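Local atomic coordinates of beta-fructofuranosidase (Arthrobacter, PDB entry 3WPU), a protein that belongs to the levansucrase/invertase family of the beta-fructosidase clan and is built on a five-bladed beta-propeller. Residues 167-175 against 490-498; 426-435 against 480-488. One frame throughout, in Å; residues are numbered along the deposited sequence.

Contact 1 of 2, residues 167-175 against 490-498; sequences ARVSKNGEI and LFTNGKFGV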
loop_
_atom_site.group_PDB
_atom_site.type_symbol
_atom_site.label_atom_id
_atom_site.label_comp_id
_atom_site.label_asym_id
_atom_site.label_seq_id
_atom_site.Cartn_x
_atom_site.Cartn_y
_atom_site.Cartn_z
ATOM N N ALA A 167 -7.604 0.638 -7.424
ATOM C CA ALA A 167 -8.391 0.666 -8.660
ATOM C C ALA A 167 -9.240 -0.585 -8.772
ATOM O O ALA A 167 -8.717 -1.692 -8.726
ATOM C CB ALA A 167 -7.487 0.802 -9.872
ATOM N N ARG A 168 -10.553 -0.388 -8.823
ATOM C CA ARG A 168 -11.510 -1.478 -8.881
ATOM C C ARG A 168 -12.010 -1.673 -10.305
ATOM O O ARG A 168 -12.388 -0.697 -10.972
ATOM C CB ARG A 168 -12.680 -1.162 -7.947
ATOM C CG ARG A 168 -12.304 -1.161 -6.474
ATOM C CD ARG A 168 -12.199 -2.580 -5.944
ATOM N NE ARG A 168 -13.504 -3.222 -6.079
ATOM C CZ ARG A 168 -14.494 -3.154 -5.193
ATOM N NH1 ARG A 168 -14.348 -2.547 -4.017
ATOM N NH2 ARG A 168 -15.653 -3.743 -5.495
ATOM N N VAL A 169 -12.009 -2.913 -10.783
ATOM C CA VAL A 169 -12.419 -3.186 -12.163
ATOM C C VAL A 169 -13.823 -3.755 -12.158
ATOM O O VAL A 169 -14.194 -4.422 -11.225
ATOM C CB VAL A 169 -11.427 -4.128 -12.879
ATOM C CG1 VAL A 169 -11.361 -5.500 -12.234
ATOM C CG2 VAL A 169 -11.699 -4.202 -14.378
ATOM N N SER A 170 -14.595 -3.451 -13.192
ATOM C CA SER A 170 -15.947 -3.959 -13.361
ATOM C C SER A 170 -15.921 -4.931 -14.524
ATOM O O SER A 170 -14.985 -4.919 -15.320
ATOM C CB SER A 170 -16.906 -2.813 -13.689
ATOM O OG SER A 170 -16.960 -1.862 -12.638
ATOM N N LYS A 171 -16.978 -5.728 -14.649
ATOM C CA LYS A 171 -17.066 -6.749 -15.699
ATOM C C LYS A 171 -17.082 -6.181 -17.112
ATOM O O LYS A 171 -16.736 -6.887 -18.043
ATOM C CB LYS A 171 -18.312 -7.628 -15.500
ATOM C CG LYS A 171 -18.152 -8.655 -14.396
ATOM C CD LYS A 171 -19.457 -9.398 -14.125
ATOM C CE LYS A 171 -19.271 -10.426 -13.018
ATOM N NZ LYS A 171 -20.523 -11.170 -12.685
ATOM N N ASN A 172 -17.495 -4.923 -17.263
ATOM C CA ASN A 172 -17.496 -4.240 -18.569
ATOM C C ASN A 172 -16.163 -3.560 -18.924
ATOM O O ASN A 172 -16.077 -2.856 -19.926
ATOM C CB ASN A 172 -18.631 -3.208 -18.612
ATOM C CG ASN A 172 -18.581 -2.227 -17.446
ATOM O OD1 ASN A 172 -17.510 -1.887 -16.956
ATOM N ND2 ASN A 172 -19.751 -1.793 -16.982
ATOM N N GLY A 173 -15.130 -3.760 -18.111
ATOM C CA GLY A 173 -13.827 -3.135 -18.356
ATOM C C GLY A 173 -13.705 -1.736 -17.763
ATOM O O GLY A 173 -12.687 -1.067 -17.947
ATOM N N GLU A 174 -14.733 -1.294 -17.049
ATOM C CA GLU A 174 -14.676 0.005 -16.383
ATOM C C GLU A 174 -13.751 -0.108 -15.184
ATOM O O GLU A 174 -13.684 -1.155 -14.517
ATOM C CB GLU A 174 -16.068 0.422 -15.914
ATOM C CG GLU A 174 -16.140 1.641 -15.010
ATOM C CD GLU A 174 -17.505 1.738 -14.353
ATOM O OE1 GLU A 174 -18.487 1.854 -15.121
ATOM O OE2 GLU A 174 -17.581 1.651 -13.099
ATOM N N ILE A 175 -13.068 0.997 -14.907
ATOM C CA ILE A 175 -12.187 1.111 -13.772
ATOM C C ILE A 175 -12.630 2.274 -12.890
ATOM O O ILE A 175 -12.760 3.416 -13.371
ATOM C CB ILE A 175 -10.744 1.353 -14.243
ATOM C CG1 ILE A 175 -10.230 0.149 -15.072
ATOM C CG2 ILE A 175 -9.840 1.617 -13.047
ATOM C CD1 ILE A 175 -8.874 0.391 -15.706
ATOM N N LEU A 490 -10.165 -10.979 -16.893
ATOM C CA LEU A 490 -11.408 -10.467 -17.423
ATOM C C LEU A 490 -11.362 -10.546 -18.939
ATOM O O LEU A 490 -10.376 -10.141 -19.578
ATOM C CB LEU A 490 -11.614 -9.017 -16.961
ATOM C CG LEU A 490 -12.902 -8.343 -17.426
ATOM C CD1 LEU A 490 -14.125 -9.106 -16.941
ATOM C CD2 LEU A 490 -12.967 -6.905 -16.938
ATOM N N PHE A 491 -12.433 -11.099 -19.514
ATOM C CA PHE A 491 -12.636 -11.071 -20.952
ATOM C C PHE A 491 -13.946 -10.355 -21.195
ATOM O O PHE A 491 -14.978 -10.782 -20.686
ATOM C CB PHE A 491 -12.656 -12.489 -21.500
ATOM C CG PHE A 491 -11.359 -13.197 -21.341
ATOM C CD1 PHE A 491 -10.236 -12.738 -22.015
ATOM C CD2 PHE A 491 -11.240 -14.302 -20.515
ATOM C CE1 PHE A 491 -9.013 -13.383 -21.872
ATOM C CE2 PHE A 491 -10.026 -14.952 -20.371
ATOM C CZ PHE A 491 -8.912 -14.490 -21.050
ATOM N N THR A 492 -13.886 -9.236 -21.911
ATOM C CA THR A 492 -15.025 -8.330 -22.028
ATOM C C THR A 492 -15.093 -7.708 -23.434
ATOM O O THR A 492 -14.073 -7.389 -24.047
ATOM C CB THR A 492 -14.975 -7.236 -20.938
ATOM O OG1 THR A 492 -16.136 -6.398 -21.015
ATOM C CG2 THR A 492 -13.721 -6.377 -21.068
ATOM N N ASN A 493 -16.306 -7.582 -23.957
ATOM C CA ASN A 493 -16.507 -6.893 -25.231
ATOM C C ASN A 493 -17.954 -6.530 -25.381
ATOM O O ASN A 493 -18.813 -7.410 -25.318
ATOM C CB ASN A 493 -16.045 -7.744 -26.427
ATOM C CG ASN A 493 -14.854 -7.135 -27.156
ATOM O OD1 ASN A 493 -14.925 -6.000 -27.642
ATOM N ND2 ASN A 493 -13.753 -7.887 -27.244
ATOM N N GLY A 494 -18.210 -5.229 -25.538
ATOM C CA GLY A 494 -19.554 -4.713 -25.759
ATOM C C GLY A 494 -20.529 -5.168 -24.694
ATOM O O GLY A 494 -21.502 -5.861 -24.995
ATOM N N LYS A 495 -20.238 -4.806 -23.444
ATOM C CA LYS A 495 -21.138 -5.027 -22.295
ATOM C C LYS A 495 -21.117 -6.454 -21.710
ATOM O O LYS A 495 -21.353 -6.623 -20.511
ATOM C CB LYS A 495 -22.570 -4.565 -22.611
ATOM C CG LYS A 495 -22.629 -3.109 -23.061
ATOM C CD LYS A 495 -24.031 -2.652 -23.433
ATOM C CE LYS A 495 -24.006 -1.202 -23.901
ATOM N NZ LYS A 495 -25.306 -0.760 -24.479
ATOM N N PHE A 496 -20.845 -7.468 -22.536
ATOM C CA PHE A 496 -20.554 -8.813 -22.021
ATOM C C PHE A 496 -19.196 -8.808 -21.310
ATOM O O PHE A 496 -18.218 -8.303 -21.855
ATOM C CB PHE A 496 -20.527 -9.854 -23.151
ATOM C CG PHE A 496 -20.254 -11.255 -22.675
ATOM C CD1 PHE A 496 -21.289 -12.060 -22.225
ATOM C CD2 PHE A 496 -18.958 -11.758 -22.646
ATOM C CE1 PHE A 496 -21.048 -13.345 -21.769
ATOM C CE2 PHE A 496 -18.710 -13.041 -22.192
ATOM C CZ PHE A 496 -19.758 -13.836 -21.751
ATOM N N GLY A 497 -19.139 -9.378 -20.108
ATOM C CA GLY A 497 -17.862 -9.597 -19.426
ATOM C C GLY A 497 -17.895 -10.705 -18.395
ATOM O O GLY A 497 -18.853 -10.816 -17.612
ATOM N N VAL A 498 -16.862 -11.549 -18.406
ATOM C CA VAL A 498 -16.666 -12.545 -17.354
ATOM C C VAL A 498 -15.202 -12.611 -16.983
ATOM O O VAL A 498 -14.319 -12.421 -17.827
ATOM C CB VAL A 498 -17.127 -13.971 -17.749
ATOM C CG1 VAL A 498 -18.482 -13.947 -18.443
ATOM C CG2 VAL A 498 -16.098 -14.660 -18.620
HETATM O O HOH W 1 -19.743 -12.489 -15.412
#

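Contact 2 of 2, residues 426-435 against 480-488; sequences MPGGLVQSFI and GWADIPANK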
loop_
_atom_site.group_PDB
_atom_site.type_symbol
_atom_site.label_atom_id
_atom_site.label_comp_id
_atom_site.label_asym_id
_atom_site.label_seq_id
_atom_site.Cartn_x
_atom_site.Cartn_y
_atom_site.Cartn_z
ATOM N N MET A 426 -0.107 -8.879 -1.980
ATOM C CA MET A 426 -0.895 -9.429 -3.061
ATOM C C MET A 426 -1.351 -10.823 -2.677
ATOM O O MET A 426 -0.855 -11.414 -1.714
ATOM C CB MET A 426 -0.028 -9.503 -4.321
ATOM C CG MET A 426 0.568 -8.160 -4.661
ATOM S SD MET A 426 1.427 -8.034 -6.249
ATOM C CE MET A 426 2.834 -9.110 -5.940
ATOM N N PRO A 427 -2.277 -11.384 -3.460
ATOM C CA PRO A 427 -2.746 -12.728 -3.146
ATOM C C PRO A 427 -1.607 -13.751 -3.036
ATOM O O PRO A 427 -0.590 -13.669 -3.764
ATOM C CB PRO A 427 -3.685 -13.035 -4.313
ATOM C CG PRO A 427 -4.207 -11.687 -4.701
ATOM C CD PRO A 427 -2.977 -10.815 -4.626
ATOM N N GLY A 428 -1.752 -14.649 -2.059
ATOM C CA GLY A 428 -0.743 -15.655 -1.766
ATOM C C GLY A 428 0.478 -15.134 -1.028
ATOM O O GLY A 428 1.496 -15.815 -0.954
ATOM N N GLY A 429 0.375 -13.936 -0.467
ATOM C CA GLY A 429 1.441 -13.373 0.334
ATOM C C GLY A 429 2.593 -12.847 -0.466
ATOM O O GLY A 429 3.639 -12.584 0.116
ATOM N N LEU A 430 2.392 -12.626 -1.771
ATOM C CA LEU A 430 3.439 -11.956 -2.561
ATOM C C LEU A 430 3.451 -10.453 -2.234
ATOM O O LEU A 430 2.430 -9.839 -1.981
ATOM C CB LEU A 430 3.256 -12.190 -4.050
ATOM C CG LEU A 430 3.301 -13.634 -4.558
ATOM C CD1 LEU A 430 3.259 -13.650 -6.088
ATOM C CD2 LEU A 430 4.546 -14.374 -4.054
ATOM N N VAL A 431 4.629 -9.857 -2.203
ATOM C CA VAL A 431 4.741 -8.480 -1.778
ATOM C C VAL A 431 5.550 -7.720 -2.813
ATOM O O VAL A 431 6.711 -8.071 -3.103
ATOM C CB VAL A 431 5.397 -8.336 -0.387
ATOM C CG1 VAL A 431 5.447 -6.859 -0.004
ATOM C CG2 VAL A 431 4.644 -9.170 0.669
ATOM N N GLN A 432 4.927 -6.698 -3.398
ATOM C CA GLN A 432 5.617 -5.814 -4.353
ATOM C C GLN A 432 5.930 -4.502 -3.649
ATOM O O GLN A 432 5.251 -4.114 -2.726
ATOM C CB GLN A 432 4.773 -5.576 -5.606
ATOM C CG GLN A 432 3.372 -4.997 -5.386
ATOM C CD GLN A 432 3.257 -3.507 -5.602
ATOM O OE1 GLN A 432 4.267 -2.769 -5.647
ATOM N NE2 GLN A 432 2.030 -3.042 -5.738
ATOM N N SER A 433 7.014 -3.837 -4.068
ATOM C CA SER A 433 7.465 -2.608 -3.418
ATOM C C SER A 433 8.340 -1.852 -4.418
ATOM O O SER A 433 8.739 -2.453 -5.404
ATOM C CB SER A 433 8.299 -2.948 -2.173
ATOM O OG SER A 433 9.446 -3.729 -2.473
ATOM N N PHE A 434 8.610 -0.573 -4.160
ATOM C CA PHE A 434 9.534 0.186 -5.013
ATOM C C PHE A 434 10.820 0.408 -4.279
ATOM O O PHE A 434 10.874 0.512 -3.061
ATOM C CB PHE A 434 8.911 1.515 -5.484
ATOM C CG PHE A 434 9.026 2.648 -4.489
ATOM C CD1 PHE A 434 10.143 3.461 -4.436
ATOM C CD2 PHE A 434 8.031 2.882 -3.554
ATOM C CE1 PHE A 434 10.242 4.494 -3.508
ATOM C CE2 PHE A 434 8.117 3.902 -2.621
ATOM C CZ PHE A 434 9.241 4.703 -2.575
ATOM N N ILE A 435 11.874 0.605 -5.063
ATOM C CA ILE A 435 13.205 0.871 -4.518
ATOM C C ILE A 435 13.439 2.360 -4.279
ATOM O O ILE A 435 13.227 3.192 -5.185
ATOM C CB ILE A 435 14.273 0.389 -5.513
ATOM C CG1 ILE A 435 14.180 -1.124 -5.723
ATOM C CG2 ILE A 435 15.666 0.761 -5.008
ATOM C CD1 ILE A 435 15.070 -1.674 -6.818
ATOM N N GLY A 480 10.479 -12.067 -9.390
ATOM C CA GLY A 480 10.639 -11.279 -10.598
ATOM C C GLY A 480 10.679 -9.788 -10.300
ATOM O O GLY A 480 9.964 -9.300 -9.441
ATOM N N TRP A 481 11.545 -9.056 -10.995
ATOM C CA TRP A 481 11.490 -7.609 -10.938
ATOM C C TRP A 481 10.114 -7.105 -11.375
ATOM O O TRP A 481 9.624 -7.448 -12.447
ATOM C CB TRP A 481 12.569 -7.024 -11.834
ATOM C CG TRP A 481 13.943 -7.395 -11.407
ATOM C CD1 TRP A 481 14.730 -8.402 -11.913
ATOM C CD2 TRP A 481 14.711 -6.756 -10.388
ATOM N NE1 TRP A 481 15.967 -8.400 -11.279
ATOM C CE2 TRP A 481 15.967 -7.406 -10.329
ATOM C CE3 TRP A 481 14.467 -5.681 -9.525
ATOM C CZ2 TRP A 481 16.951 -7.041 -9.425
ATOM C CZ3 TRP A 481 15.460 -5.311 -8.628
ATOM C CH2 TRP A 481 16.690 -5.988 -8.586
ATOM N N ALA A 482 9.485 -6.282 -10.531
ATOM C CA ALA A 482 8.229 -5.613 -10.859
ATOM C C ALA A 482 7.121 -6.623 -11.202
ATOM O O ALA A 482 6.231 -6.362 -12.008
ATOM C CB ALA A 482 8.438 -4.593 -11.977
ATOM N N ASP A 483 7.168 -7.784 -10.549
ATOM C CA ASP A 483 6.172 -8.797 -10.821
ATOM C C ASP A 483 4.895 -8.521 -10.016
ATOM O O ASP A 483 4.867 -8.694 -8.797
ATOM C CB ASP A 483 6.728 -10.192 -10.506
ATOM C CG ASP A 483 5.811 -11.305 -10.975
ATOM O OD1 ASP A 483 5.004 -11.060 -11.893
ATOM O OD2 ASP A 483 5.937 -12.440 -10.448
ATOM N N ILE A 484 3.839 -8.121 -10.719
ATOM C CA ILE A 484 2.538 -7.874 -10.123
ATOM C C ILE A 484 1.507 -8.736 -10.884
ATOM O O ILE A 484 0.854 -8.280 -11.828
ATOM C CB ILE A 484 2.205 -6.375 -10.157
ATOM C CG1 ILE A 484 3.253 -5.611 -9.338
ATOM C CG2 ILE A 484 0.789 -6.148 -9.623
ATOM C CD1 ILE A 484 3.017 -4.129 -9.184
ATOM N N PRO A 485 1.426 -10.008 -10.521
ATOM C CA PRO A 485 0.702 -10.946 -11.363
ATOM C C PRO A 485 -0.807 -10.927 -11.161
ATOM O O PRO A 485 -1.299 -10.785 -10.032
ATOM C CB PRO A 485 1.273 -12.306 -10.917
ATOM C CG PRO A 485 1.681 -12.104 -9.522
ATOM C CD PRO A 485 2.100 -10.674 -9.391
ATOM N N ALA A 486 -1.543 -11.144 -12.245
ATOM C CA ALA A 486 -3.004 -11.250 -12.185
ATOM C C ALA A 486 -3.377 -12.696 -11.886
ATOM O O ALA A 486 -2.822 -13.608 -12.498
ATOM C CB ALA A 486 -3.614 -10.806 -13.500
ATOM N N ASN A 487 -4.303 -12.904 -10.950
ATOM C CA ASN A 487 -4.860 -14.237 -10.705
ATOM C C ASN A 487 -6.292 -14.370 -11.212
ATOM O O ASN A 487 -6.869 -15.455 -11.161
ATOM C CB ASN A 487 -4.769 -14.614 -9.216
ATOM C CG ASN A 487 -5.558 -13.684 -8.332
ATOM O OD1 ASN A 487 -5.315 -12.472 -8.313
ATOM N ND2 ASN A 487 -6.507 -14.233 -7.583
ATOM N N LYS A 488 -6.849 -13.287 -11.738
ATOM C CA LYS A 488 -8.141 -13.340 -12.422
ATOM C C LYS A 488 -7.986 -12.644 -13.763
ATOM O O LYS A 488 -7.190 -11.727 -13.912
ATOM C CB LYS A 488 -9.237 -12.671 -11.607
ATOM C CG LYS A 488 -9.494 -13.324 -10.262
ATOM C CD LYS A 488 -10.104 -14.712 -10.374
ATOM C CE LYS A 488 -10.493 -15.244 -9.001
ATOM N NZ LYS A 488 -10.875 -16.686 -9.058
#

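Contact 1 of 2, residues 167-175 against 490-498
The peptide group between K171 and N172 is gripped from several directions: L490 CD1 sits on one side of its plane, G497 CA on the opposite side, and T492 OG1 approaches the carbonyl oxygen from beyond it. G497 CA comes to 3.2 Å of K171 O in a nearly straight CA-H...O contact (175° at the hydrogen). T492 OG1 lies 3.1 Å from the same K171 O and 2.9 Å from F496 O, so its one proton may serve either carbonyl. Hydroxyl and glycine carbon thus converge on one turn oxygen. L490, with CG anti to the backbone N (chi1 -179°), brings its two methyls up to the turn carbonyls, CD1 to K171 O and CD2 to S170 O (3.3 Å); CD2 also lies 3.9 Å from V169 CG2. The extended chain of K171 passes alongside G497 O, and a water links the two, donating to G497 O and weakly held by K171 NZ. N172, its CB directed away from 490-498, folds back on its own turn: OD1 accepts from E174 N at 2.8 Å, an Asx turn. On the far side of the other hairpin, F491 packs edge-to-face with F516. The type I turn S170-G173, which ends the propeller hairpin of strands 159-169 and 174-184, thus abuts one face of the beta hairpin 488-493/496-500, beside rather than at its type I' turn N493-F496.

Contact 2 of 2, residues 426-435 against 480-488
Strand 430-434 and the irregular segment 480-488 run past each other in opposite directions, Q432 facing I484 with their CA atoms 6.9 Å apart, so side chains rather than backbone pairing join them. One end of 426-435 is a tight reversal in which M426 N binds L430 O and G429 with L430 forms a G1 beta bulge opposite M426; across from the other end, 480-488 starts with a type II turn, G480-D483. In the middle, the amide of Q432 lies flat against I484: CD1 of the isoleucine stands over the face of the carboxamide, 3.6 Å from Q432 CD. A bend at chi2 (99°) presents that face, while Q432 NE2 is held by the carbonyl of T77. I484 in turn also rests on T77 and P79 of strand 72-81. M426 crosses both I484 and P485 at about a right angle, its SD 3.9 Å from I484 CG2 and its CE 3.9 Å from P485 CD. The same methyl lies 3.5 Å from D483 O, an oxygen that accepts a hydrogen bond from T453. L430 CD1 adds a looser touch on P485 CG at 4.1 Å. At the two ends, I435 CD1 meets the edge of the W481 indole, near its plane at CZ3, and P427 CG sits 3.9 Å from N487 OD1. The polar groups look elsewhere: D483 forms a salt bridge with R121, and N487 bonds to N86 and Q87. Cohesion between the two segments is accordingly largely apolar, by methyl, thioether and proline carbons, with the buried glutamine amide serving as a flat surface on one side and a hydrogen-bond donor to strand 72-81.

From the N terminus, the chain first passes the hairpin turn of 167-175, then runs through further propeller strands to 426-435, whose strand 430-434 belongs to a later antiparallel sheet that strands 454-458 and 467-469 complete. Contact 2 closes the shorter loop, 44 residues long, when 480-488 returns against strand 430-434. The chain goes straight on into 490-498, where contact 1 closes a loop of 314 residues around it; the two are nested and do not cross. Their centres lie 22 Å apart. Residues 480-498 run from nearer the centre of the chain outward to a hairpin that meets the turn between strands 159-169 and 174-184 on one face and packs against helices 514-520 and 527-539 on the other.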